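Local coordinates for hypothetical protein Atu2648 (Agrobacterium tumefaciens str. C58, PDB 1ZCE) that is of unknown function but adopts the EVE fold, which is related to the ASCH and PUA domains, at residues A[19-29]-A[86-94]; A[56-64]-A[95-103]. All coordinates share one frame; numbering follows the deposited sequence.

In the fold
Two contacts share one long strand, 84-99, and show how a single strand can tie an outlying segment to the body of a sheet. Contact 1 (19-29 with 86-94) adds the short edge strand 27-28 and the end of helix 16-22 to it; contact 2 (56-64 with 95-103) joins its far end to strand 60-73, the other arm of a beta hairpin. Their centres lie about 17 Å apart, yet they meet directly: Val91 N stands 2.8 Å from Ile64 O, and Met94 CE packs 3.7 Å from Val61 CG1. Both belong to the EVE domain, and neither is tied to a known active site.

Contact 1. Residues A[19-29]-A[86-94]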
loop_
_atom_site.group_PDB
_atom_site.type_symbol
_atom_site.label_atom_id
_atom_site.label_comp_id
_atom_site.label_asym_id
_atom_site.label_seq_id
_atom_site.Cartn_x
_atom_site.Cartn_y
_atom_site.Cartn_z
ATOM N N GLN A 19 -7.263 5.745 8.330
ATOM C CA GLN A 19 -7.494 5.563 6.906
ATOM C C GLN A 19 -8.957 5.179 6.674
ATOM O O GLN A 19 -9.628 5.762 5.824
ATOM C CB GLN A 19 -6.557 4.482 6.354
ATOM C CG GLN A 19 -6.689 4.255 4.856
ATOM C CD GLN A 19 -6.357 5.497 4.049
ATOM O OE1 GLN A 19 -5.262 6.043 4.159
ATOM N NE2 GLN A 19 -7.306 5.948 3.235
ATOM N N LYS A 20 -9.456 4.209 7.434
ATOM C CA LYS A 20 -10.846 3.790 7.281
ATOM C C LYS A 20 -11.817 4.927 7.591
ATOM O O LYS A 20 -12.863 5.049 6.953
ATOM C CB LYS A 20 -11.154 2.585 8.177
ATOM C CG LYS A 20 -10.468 1.306 7.724
ATOM C CD LYS A 20 -10.957 0.093 8.496
ATOM C CE LYS A 20 -10.563 0.150 9.960
ATOM N NZ LYS A 20 -10.967 -1.102 10.658
ATOM N N ALA A 21 -11.459 5.766 8.560
ATOM C CA ALA A 21 -12.306 6.886 8.952
ATOM C C ALA A 21 -12.506 7.889 7.817
ATOM O O ALA A 21 -13.511 8.600 7.780
ATOM C CB ALA A 21 -11.716 7.585 10.169
ATOM N N LYS A 22 -11.551 7.952 6.894
ATOM C CA LYS A 22 -11.668 8.872 5.767
ATOM C C LYS A 22 -12.746 8.408 4.798
ATOM O O LYS A 22 -13.278 9.201 4.021
ATOM C CB LYS A 22 -10.334 9.002 5.027
ATOM C CG LYS A 22 -9.275 9.794 5.782
ATOM C CD LYS A 22 -9.786 11.177 6.183
ATOM C CE LYS A 22 -10.147 12.041 4.979
ATOM N NZ LYS A 22 -8.961 12.446 4.169
ATOM N N GLY A 23 -13.062 7.120 4.844
ATOM C CA GLY A 23 -14.089 6.584 3.970
ATOM C C GLY A 23 -13.818 6.766 2.487
ATOM O O GLY A 23 -12.662 6.808 2.056
ATOM N N GLU A 24 -14.889 6.889 1.705
ATOM C CA GLU A 24 -14.775 7.042 0.257
ATOM C C GLU A 24 -14.017 8.290 -0.185
ATOM O O GLU A 24 -13.534 8.347 -1.314
ATOM C CB GLU A 24 -16.166 6.998 -0.392
ATOM C CG GLU A 24 -17.166 7.996 0.164
ATOM C CD GLU A 24 -17.189 9.309 -0.594
ATOM O OE1 GLU A 24 -17.847 10.251 -0.113
ATOM O OE2 GLU A 24 -16.564 9.400 -1.669
ATOM N N THR A 25 -13.907 9.275 0.704
ATOM C CA THR A 25 -13.187 10.513 0.408
ATOM C C THR A 25 -11.715 10.189 0.174
ATOM O O THR A 25 -11.036 10.855 -0.607
ATOM C CB THR A 25 -13.290 11.516 1.579
ATOM O OG1 THR A 25 -14.658 11.904 1.756
ATOM C CG2 THR A 25 -12.446 12.754 1.304
ATOM N N GLY A 26 -11.230 9.158 0.857
ATOM C CA GLY A 26 -9.846 8.759 0.701
ATOM C C GLY A 26 -8.874 9.685 1.400
ATOM O O GLY A 26 -9.266 10.590 2.139
ATOM N N GLU A 27 -7.591 9.449 1.150
ATOM C CA GLU A 27 -6.522 10.233 1.744
ATOM C C GLU A 27 -5.412 10.476 0.729
ATOM O O GLU A 27 -4.946 9.546 0.074
ATOM C CB GLU A 27 -5.950 9.485 2.949
ATOM C CG GLU A 27 -4.780 10.173 3.630
ATOM C CD GLU A 27 -5.198 11.385 4.436
ATOM O OE1 GLU A 27 -4.309 12.068 4.989
ATOM O OE2 GLU A 27 -6.413 11.653 4.526
ATOM N N GLU A 28 -4.995 11.731 0.599
ATOM C CA GLU A 28 -3.915 12.085 -0.311
ATOM C C GLU A 28 -2.652 11.478 0.290
ATOM O O GLU A 28 -2.363 11.681 1.472
ATOM C CB GLU A 28 -3.773 13.606 -0.398
ATOM C CG GLU A 28 -2.751 14.058 -1.427
ATOM C CD GLU A 28 -2.479 15.552 -1.390
ATOM O OE1 GLU A 28 -1.701 16.025 -2.244
ATOM O OE2 GLU A 28 -3.028 16.248 -0.511
ATOM N N TRP A 29 -1.896 10.733 -0.512
ATOM C CA TRP A 29 -0.691 10.089 0.003
ATOM C C TRP A 29 0.527 11.008 -0.059
ATOM O O TRP A 29 1.475 10.778 -0.810
ATOM C CB TRP A 29 -0.421 8.787 -0.754
ATOM C CG TRP A 29 0.206 7.758 0.121
ATOM C CD1 TRP A 29 1.429 7.177 -0.037
ATOM C CD2 TRP A 29 -0.339 7.226 1.333
ATOM N NE1 TRP A 29 1.684 6.317 1.003
ATOM C CE2 TRP A 29 0.613 6.328 1.860
ATOM C CE3 TRP A 29 -1.540 7.425 2.027
ATOM C CZ2 TRP A 29 0.405 5.627 3.053
ATOM C CZ3 TRP A 29 -1.750 6.729 3.216
ATOM C CH2 TRP A 29 -0.781 5.840 3.715
ATOM N N VAL A 86 -0.771 9.820 -5.388
ATOM C CA VAL A 86 -2.147 9.396 -5.596
ATOM C C VAL A 86 -2.899 9.606 -4.285
ATOM O O VAL A 86 -2.333 10.057 -3.286
ATOM C CB VAL A 86 -2.250 7.879 -5.951
ATOM C CG1 VAL A 86 -1.618 7.611 -7.303
ATOM C CG2 VAL A 86 -1.574 7.033 -4.876
ATOM N N ASP A 87 -4.191 9.305 -4.325
ATOM C CA ASP A 87 -5.051 9.348 -3.148
ATOM C C ASP A 87 -5.492 7.893 -3.032
ATOM O O ASP A 87 -5.724 7.246 -4.055
ATOM C CB ASP A 87 -6.305 10.189 -3.392
ATOM C CG ASP A 87 -6.048 11.683 -3.360
ATOM O OD1 ASP A 87 -4.891 12.112 -3.513
ATOM O OD2 ASP A 87 -7.033 12.435 -3.193
ATOM N N ILE A 88 -5.602 7.373 -1.813
ATOM C CA ILE A 88 -6.053 5.998 -1.623
ATOM C C ILE A 88 -7.184 5.956 -0.604
ATOM O O ILE A 88 -7.336 6.872 0.204
ATOM C CB ILE A 88 -4.912 5.057 -1.126
ATOM C CG1 ILE A 88 -4.365 5.541 0.220
ATOM C CG2 ILE A 88 -3.802 4.986 -2.164
ATOM C CD1 ILE A 88 -3.362 4.580 0.859
ATOM N N ARG A 89 -7.980 4.894 -0.652
ATOM C CA ARG A 89 -9.080 4.730 0.292
ATOM C C ARG A 89 -9.210 3.273 0.707
ATOM O O ARG A 89 -8.803 2.368 -0.017
ATOM C CB ARG A 89 -10.400 5.223 -0.308
ATOM C CG ARG A 89 -10.860 4.503 -1.553
ATOM C CD ARG A 89 -12.087 5.205 -2.117
ATOM N NE ARG A 89 -12.463 4.736 -3.446
ATOM C CZ ARG A 89 -13.358 5.343 -4.219
ATOM N NH1 ARG A 89 -13.644 4.854 -5.417
ATOM N NH2 ARG A 89 -13.963 6.446 -3.794
ATOM N N ALA A 90 -9.782 3.052 1.880
ATOM C CA ALA A 90 -9.950 1.705 2.395
ATOM C C ALA A 90 -10.938 0.881 1.580
ATOM O O ALA A 90 -11.926 1.401 1.058
ATOM C CB ALA A 90 -10.403 1.764 3.838
ATOM N N VAL A 91 -10.643 -0.409 1.459
ATOM C CA VAL A 91 -11.516 -1.337 0.757
ATOM C C VAL A 91 -12.050 -2.310 1.810
ATOM O O VAL A 91 -13.260 -2.496 1.940
ATOM C CB VAL A 91 -10.769 -2.122 -0.347
ATOM C CG1 VAL A 91 -11.689 -3.180 -0.940
ATOM C CG2 VAL A 91 -10.314 -1.170 -1.444
ATOM N N CYS A 92 -11.146 -2.923 2.568
ATOM C CA CYS A 92 -11.544 -3.858 3.615
ATOM C C CYS A 92 -10.373 -4.167 4.538
ATOM O O CYS A 92 -9.216 -3.953 4.183
ATOM C CB CYS A 92 -12.064 -5.161 2.999
ATOM S SG CYS A 92 -10.819 -6.116 2.090
ATOM N N ASP A 93 -10.676 -4.660 5.732
ATOM C CA ASP A 93 -9.629 -5.010 6.678
ATOM C C ASP A 93 -9.053 -6.349 6.258
ATOM O O ASP A 93 -9.660 -7.082 5.476
ATOM C CB ASP A 93 -10.200 -5.169 8.090
ATOM C CG ASP A 93 -10.994 -3.967 8.542
ATOM O OD1 ASP A 93 -10.442 -2.850 8.527
ATOM O OD2 ASP A 93 -12.170 -4.142 8.921
HETATM N N MSE A 94 -7.862 -6.652 6.751
HETATM C CA MSE A 94 -7.268 -7.949 6.488
HETATM C C MSE A 94 -7.781 -8.710 7.709
HETATM O O MSE A 94 -7.433 -8.370 8.837
HETATM C CB MSE A 94 -5.743 -7.872 6.516
HETATM C CG MSE A 94 -5.058 -9.203 6.220
HETATM SE SE MSE A 94 -5.452 -9.874 4.454
HETATM C CE MSE A 94 -4.160 -8.831 3.478
HETATM O O HOH W 1 -10.405 5.557 3.201
HETATM O O HOH W 2 -16.179 8.146 -4.155
HETATM O O HOH W 3 -8.494 12.093 -0.871
#
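Arg89 and Glu24 meet where the turn after helix 16-22 folds over strand 84-99 of the EVE-domain sheet, just ahead of edge strand 27-28. The arginine can be followed outward. Its CB rests against both Gly23 O and the CA of Gly26, a glycine with positive phi. With chi1 at 61°, CG lies between backbone N and carbonyl carbon, and the extended chain beyond it carries Arg89 CD to 3.6 Å from Glu24 O. NE turns to Glu66 on strand 60-73 in a salt bridge, while Arg89 NH2 donates to a lone pair of Glu24 O, in the carbonyl plane, at 3.2 Å. Glu24 O and a water that also bonds the Glu24 carboxylate both lie in the guanidinium plane at its edge; with Glu66 on NE they probably hold the group's rotation.

Beyond the turn, Glu27 and Ile88 form an antiparallel hydrogen-bonded pair, N to O in both directions. Trp29 N continues the pairing with a 2.9 Å bond to Val86 O. Ile88 CD1 sits over one face of the Trp29 six-membered ring in a CH-pi contact, 3.8 Å from the centroid, while Tyr7 meets the indole edge-to-face.

The helix reaches the strand too. One water donates to Gln19 O and Gly23 O and accepts from Ala90 N and Gln19 NE2; Trp14 holds Gln19 OE1. Lys20 CG packs on Ala90 CB. Farther along, Lys20 NZ closes a salt bridge with Asp93 OD1, an oxygen that Trp16 NE1 also holds; the ammonium arrives on its syn side at 2.8 Å, 34° out of the carboxylate plane.

Contact 2. Residues A[56-64]-A[95-103]; sequences NEGLDVVGI and PQPVSLKDV
In Asp60, chi1 of 51° sets CG between the backbone N and the carbonyl carbon, and the carboxylate therefore runs alongside Pro97, both side chains pointing the same way. Asp60 OD1 lies 3.8 Å from Pro97 CB and accepts a bond from a water, which makes a weak second bond to Pro97 O.

Leu100 N donates to Leu59 O at 2.9 Å, the last of three bonds that join the backbones, and this brings Leu100 CB to 3.5 Å from Leu59 O. The other two lie within the antiparallel hydrogen-bonded pair Val61 and Val98: Val61 N donates to Val98 O at 2.8 Å, and Val98 N returns a longer bond to Val61 O. Val61 CB and Val98 CB lie 4.3 Å apart on one face, where Met94 and Phe51 pack against Val61 and Met136 of helix 127-136 covers Val98. Asp60 and Ser99, a non-hydrogen-bonded pair, occupy the other face, and the Asp60 side chain also touches His54. Pro97 has no N-H to give, but its CA approaches Val61 O to 3.2 Å in a CA-H...O contact, while its CB meets Val62 CG1 with the two side chains crossing at about a right angle.

As the strand ends, Ser99 becomes the N-cap of helix 100-105, Ser99 OG accepting from Asp102 N at 3.1 Å. This is the open end of the hairpin of strands 60-73 and 84-99, where the second strand, after a corner at Pro95 and Gln96, gives way at Ser99 to an N-capped helix, while on the other edge of strand 60-73, toward strand 49-54, Leu59 and Asp60 form a G1 beta bulge facing His54.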
loop_
_atom_site.group_PDB
_atom_site.type_symbol
_atom_site.label_atom_id
_atom_site.label_comp_id
_atom_site.label_asym_id
_atom_site.label_seq_id
_atom_site.Cartn_x
_atom_site.Cartn_y
_atom_site.Cartn_z
ATOM N N ASN A 56 7.452 0.783 11.083
ATOM C CA ASN A 56 8.093 1.299 12.296
ATOM C C ASN A 56 7.497 0.520 13.470
ATOM O O ASN A 56 8.210 -0.181 14.185
ATOM C CB ASN A 56 7.844 2.800 12.477
ATOM C CG ASN A 56 8.744 3.414 13.542
ATOM O OD1 ASN A 56 8.483 4.509 14.043
ATOM N ND2 ASN A 56 9.818 2.709 13.882
ATOM N N GLU A 57 6.188 0.652 13.667
ATOM C CA GLU A 57 5.483 -0.081 14.712
ATOM C C GLU A 57 4.442 -0.962 14.031
ATOM O O GLU A 57 4.035 -0.682 12.899
ATOM C CB GLU A 57 4.794 0.881 15.676
ATOM C CG GLU A 57 5.746 1.681 16.535
ATOM C CD GLU A 57 5.014 2.590 17.499
ATOM O OE1 GLU A 57 4.377 3.563 17.045
ATOM O OE2 GLU A 57 5.065 2.322 18.715
ATOM N N GLY A 58 4.016 -2.020 14.715
ATOM C CA GLY A 58 3.024 -2.923 14.154
ATOM C C GLY A 58 3.683 -3.957 13.266
ATOM O O GLY A 58 3.651 -5.153 13.558
ATOM N N LEU A 59 4.290 -3.484 12.182
ATOM C CA LEU A 59 4.997 -4.332 11.231
ATOM C C LEU A 59 4.117 -5.437 10.662
ATOM O O LEU A 59 4.503 -6.603 10.625
ATOM C CB LEU A 59 6.247 -4.922 11.893
ATOM C CG LEU A 59 7.142 -3.873 12.563
ATOM C CD1 LEU A 59 8.346 -4.553 13.194
ATOM C CD2 LEU A 59 7.590 -2.832 11.546
ATOM N N ASP A 60 2.926 -5.060 10.212
ATOM C CA ASP A 60 2.013 -6.026 9.630
ATOM C C ASP A 60 1.068 -5.420 8.604
ATOM O O ASP A 60 0.819 -4.211 8.591
ATOM C CB ASP A 60 1.207 -6.744 10.726
ATOM C CG ASP A 60 0.540 -5.792 11.713
ATOM O OD1 ASP A 60 -0.192 -6.298 12.591
ATOM O OD2 ASP A 60 0.733 -4.562 11.634
ATOM N N VAL A 61 0.576 -6.280 7.719
ATOM C CA VAL A 61 -0.378 -5.879 6.694
ATOM C C VAL A 61 -1.733 -5.935 7.390
ATOM O O VAL A 61 -2.201 -7.013 7.764
ATOM C CB VAL A 61 -0.362 -6.854 5.498
ATOM C CG1 VAL A 61 -1.452 -6.477 4.501
ATOM C CG2 VAL A 61 1.003 -6.818 4.822
ATOM N N VAL A 62 -2.364 -4.776 7.547
ATOM C CA VAL A 62 -3.628 -4.691 8.260
ATOM C C VAL A 62 -4.867 -4.432 7.423
ATOM O O VAL A 62 -5.982 -4.565 7.920
ATOM C CB VAL A 62 -3.548 -3.607 9.348
ATOM C CG1 VAL A 62 -2.522 -4.008 10.385
ATOM C CG2 VAL A 62 -3.163 -2.267 8.725
ATOM N N GLY A 63 -4.689 -4.067 6.162
ATOM C CA GLY A 63 -5.849 -3.807 5.335
ATOM C C GLY A 63 -5.536 -3.688 3.864
ATOM O O GLY A 63 -4.374 -3.706 3.452
ATOM N N ILE A 64 -6.595 -3.591 3.071
ATOM C CA ILE A 64 -6.473 -3.435 1.633
ATOM C C ILE A 64 -7.072 -2.085 1.255
ATOM O O ILE A 64 -8.123 -1.685 1.772
ATOM C CB ILE A 64 -7.218 -4.556 0.887
ATOM C CG1 ILE A 64 -6.530 -5.894 1.173
ATOM C CG2 ILE A 64 -7.247 -4.265 -0.611
ATOM C CD1 ILE A 64 -7.164 -7.093 0.478
ATOM N N PRO A 95 -8.642 -9.723 7.504
ATOM C CA PRO A 95 -9.204 -10.520 8.603
ATOM C C PRO A 95 -8.201 -10.839 9.707
ATOM O O PRO A 95 -8.457 -10.583 10.886
ATOM C CB PRO A 95 -9.716 -11.760 7.888
ATOM C CG PRO A 95 -10.226 -11.182 6.605
ATOM C CD PRO A 95 -9.112 -10.232 6.202
ATOM N N GLN A 96 -7.068 -11.414 9.322
ATOM C CA GLN A 96 -6.008 -11.739 10.265
ATOM C C GLN A 96 -4.748 -11.048 9.758
ATOM O O GLN A 96 -4.054 -11.565 8.883
ATOM C CB GLN A 96 -5.780 -13.255 10.342
ATOM C CG GLN A 96 -6.925 -14.042 10.966
ATOM C CD GLN A 96 -8.085 -14.250 10.018
ATOM O OE1 GLN A 96 -7.923 -14.813 8.936
ATOM N NE2 GLN A 96 -9.270 -13.802 10.423
ATOM N N PRO A 97 -4.448 -9.853 10.290
ATOM C CA PRO A 97 -3.265 -9.093 9.880
ATOM C C PRO A 97 -2.028 -9.979 9.744
ATOM O O PRO A 97 -1.737 -10.796 10.617
ATOM C CB PRO A 97 -3.143 -8.043 10.979
ATOM C CG PRO A 97 -4.584 -7.743 11.277
ATOM C CD PRO A 97 -5.186 -9.140 11.347
ATOM N N VAL A 98 -1.307 -9.807 8.641
ATOM C CA VAL A 98 -0.122 -10.605 8.345
ATOM C C VAL A 98 1.168 -9.923 8.791
ATOM O O VAL A 98 1.539 -8.868 8.275
ATOM C CB VAL A 98 -0.051 -10.904 6.831
ATOM C CG1 VAL A 98 1.105 -11.834 6.533
ATOM C CG2 VAL A 98 -1.370 -11.508 6.361
ATOM N N SER A 99 1.855 -10.542 9.744
ATOM C CA SER A 99 3.094 -9.983 10.273
ATOM C C SER A 99 4.263 -10.106 9.306
ATOM O O SER A 99 4.312 -11.010 8.470
ATOM C CB SER A 99 3.470 -10.672 11.586
ATOM O OG SER A 99 3.886 -12.005 11.346
ATOM N N LEU A 100 5.212 -9.187 9.443
ATOM C CA LEU A 100 6.404 -9.180 8.614
ATOM C C LEU A 100 7.162 -10.482 8.853
ATOM O O LEU A 100 7.763 -11.042 7.934
ATOM C CB LEU A 100 7.294 -7.992 8.983
ATOM C CG LEU A 100 8.639 -7.897 8.260
ATOM C CD1 LEU A 100 8.411 -7.673 6.774
ATOM C CD2 LEU A 100 9.456 -6.762 8.856
ATOM N N LYS A 101 7.129 -10.954 10.097
ATOM C CA LYS A 101 7.807 -12.191 10.461
ATOM C C LYS A 101 7.277 -13.351 9.626
ATOM O O LYS A 101 8.053 -14.136 9.079
ATOM C CB LYS A 101 7.603 -12.484 11.948
ATOM C CG LYS A 101 8.289 -13.753 12.432
ATOM C CD LYS A 101 8.147 -13.906 13.938
ATOM C CE LYS A 101 8.822 -15.171 14.439
ATOM N NZ LYS A 101 8.202 -16.397 13.863
ATOM N N ASP A 102 5.956 -13.460 9.526
ATOM C CA ASP A 102 5.363 -14.535 8.744
ATOM C C ASP A 102 5.687 -14.387 7.260
ATOM O O ASP A 102 5.897 -15.381 6.568
ATOM C CB ASP A 102 3.846 -14.590 8.952
ATOM C CG ASP A 102 3.466 -15.100 10.331
ATOM O OD1 ASP A 102 4.305 -15.767 10.970
ATOM O OD2 ASP A 102 2.326 -14.847 10.768
ATOM N N VAL A 103 5.732 -13.151 6.771
ATOM C CA VAL A 103 6.050 -12.916 5.367
ATOM C C VAL A 103 7.470 -13.398 5.066
ATOM O O VAL A 103 7.704 -14.077 4.061
ATOM C CB VAL A 103 5.923 -11.414 5.000
ATOM C CG1 VAL A 103 6.502 -11.158 3.614
ATOM C CG2 VAL A 103 4.459 -11.000 5.032
HETATM O O HOH W 4 0.131 -9.004 12.934
#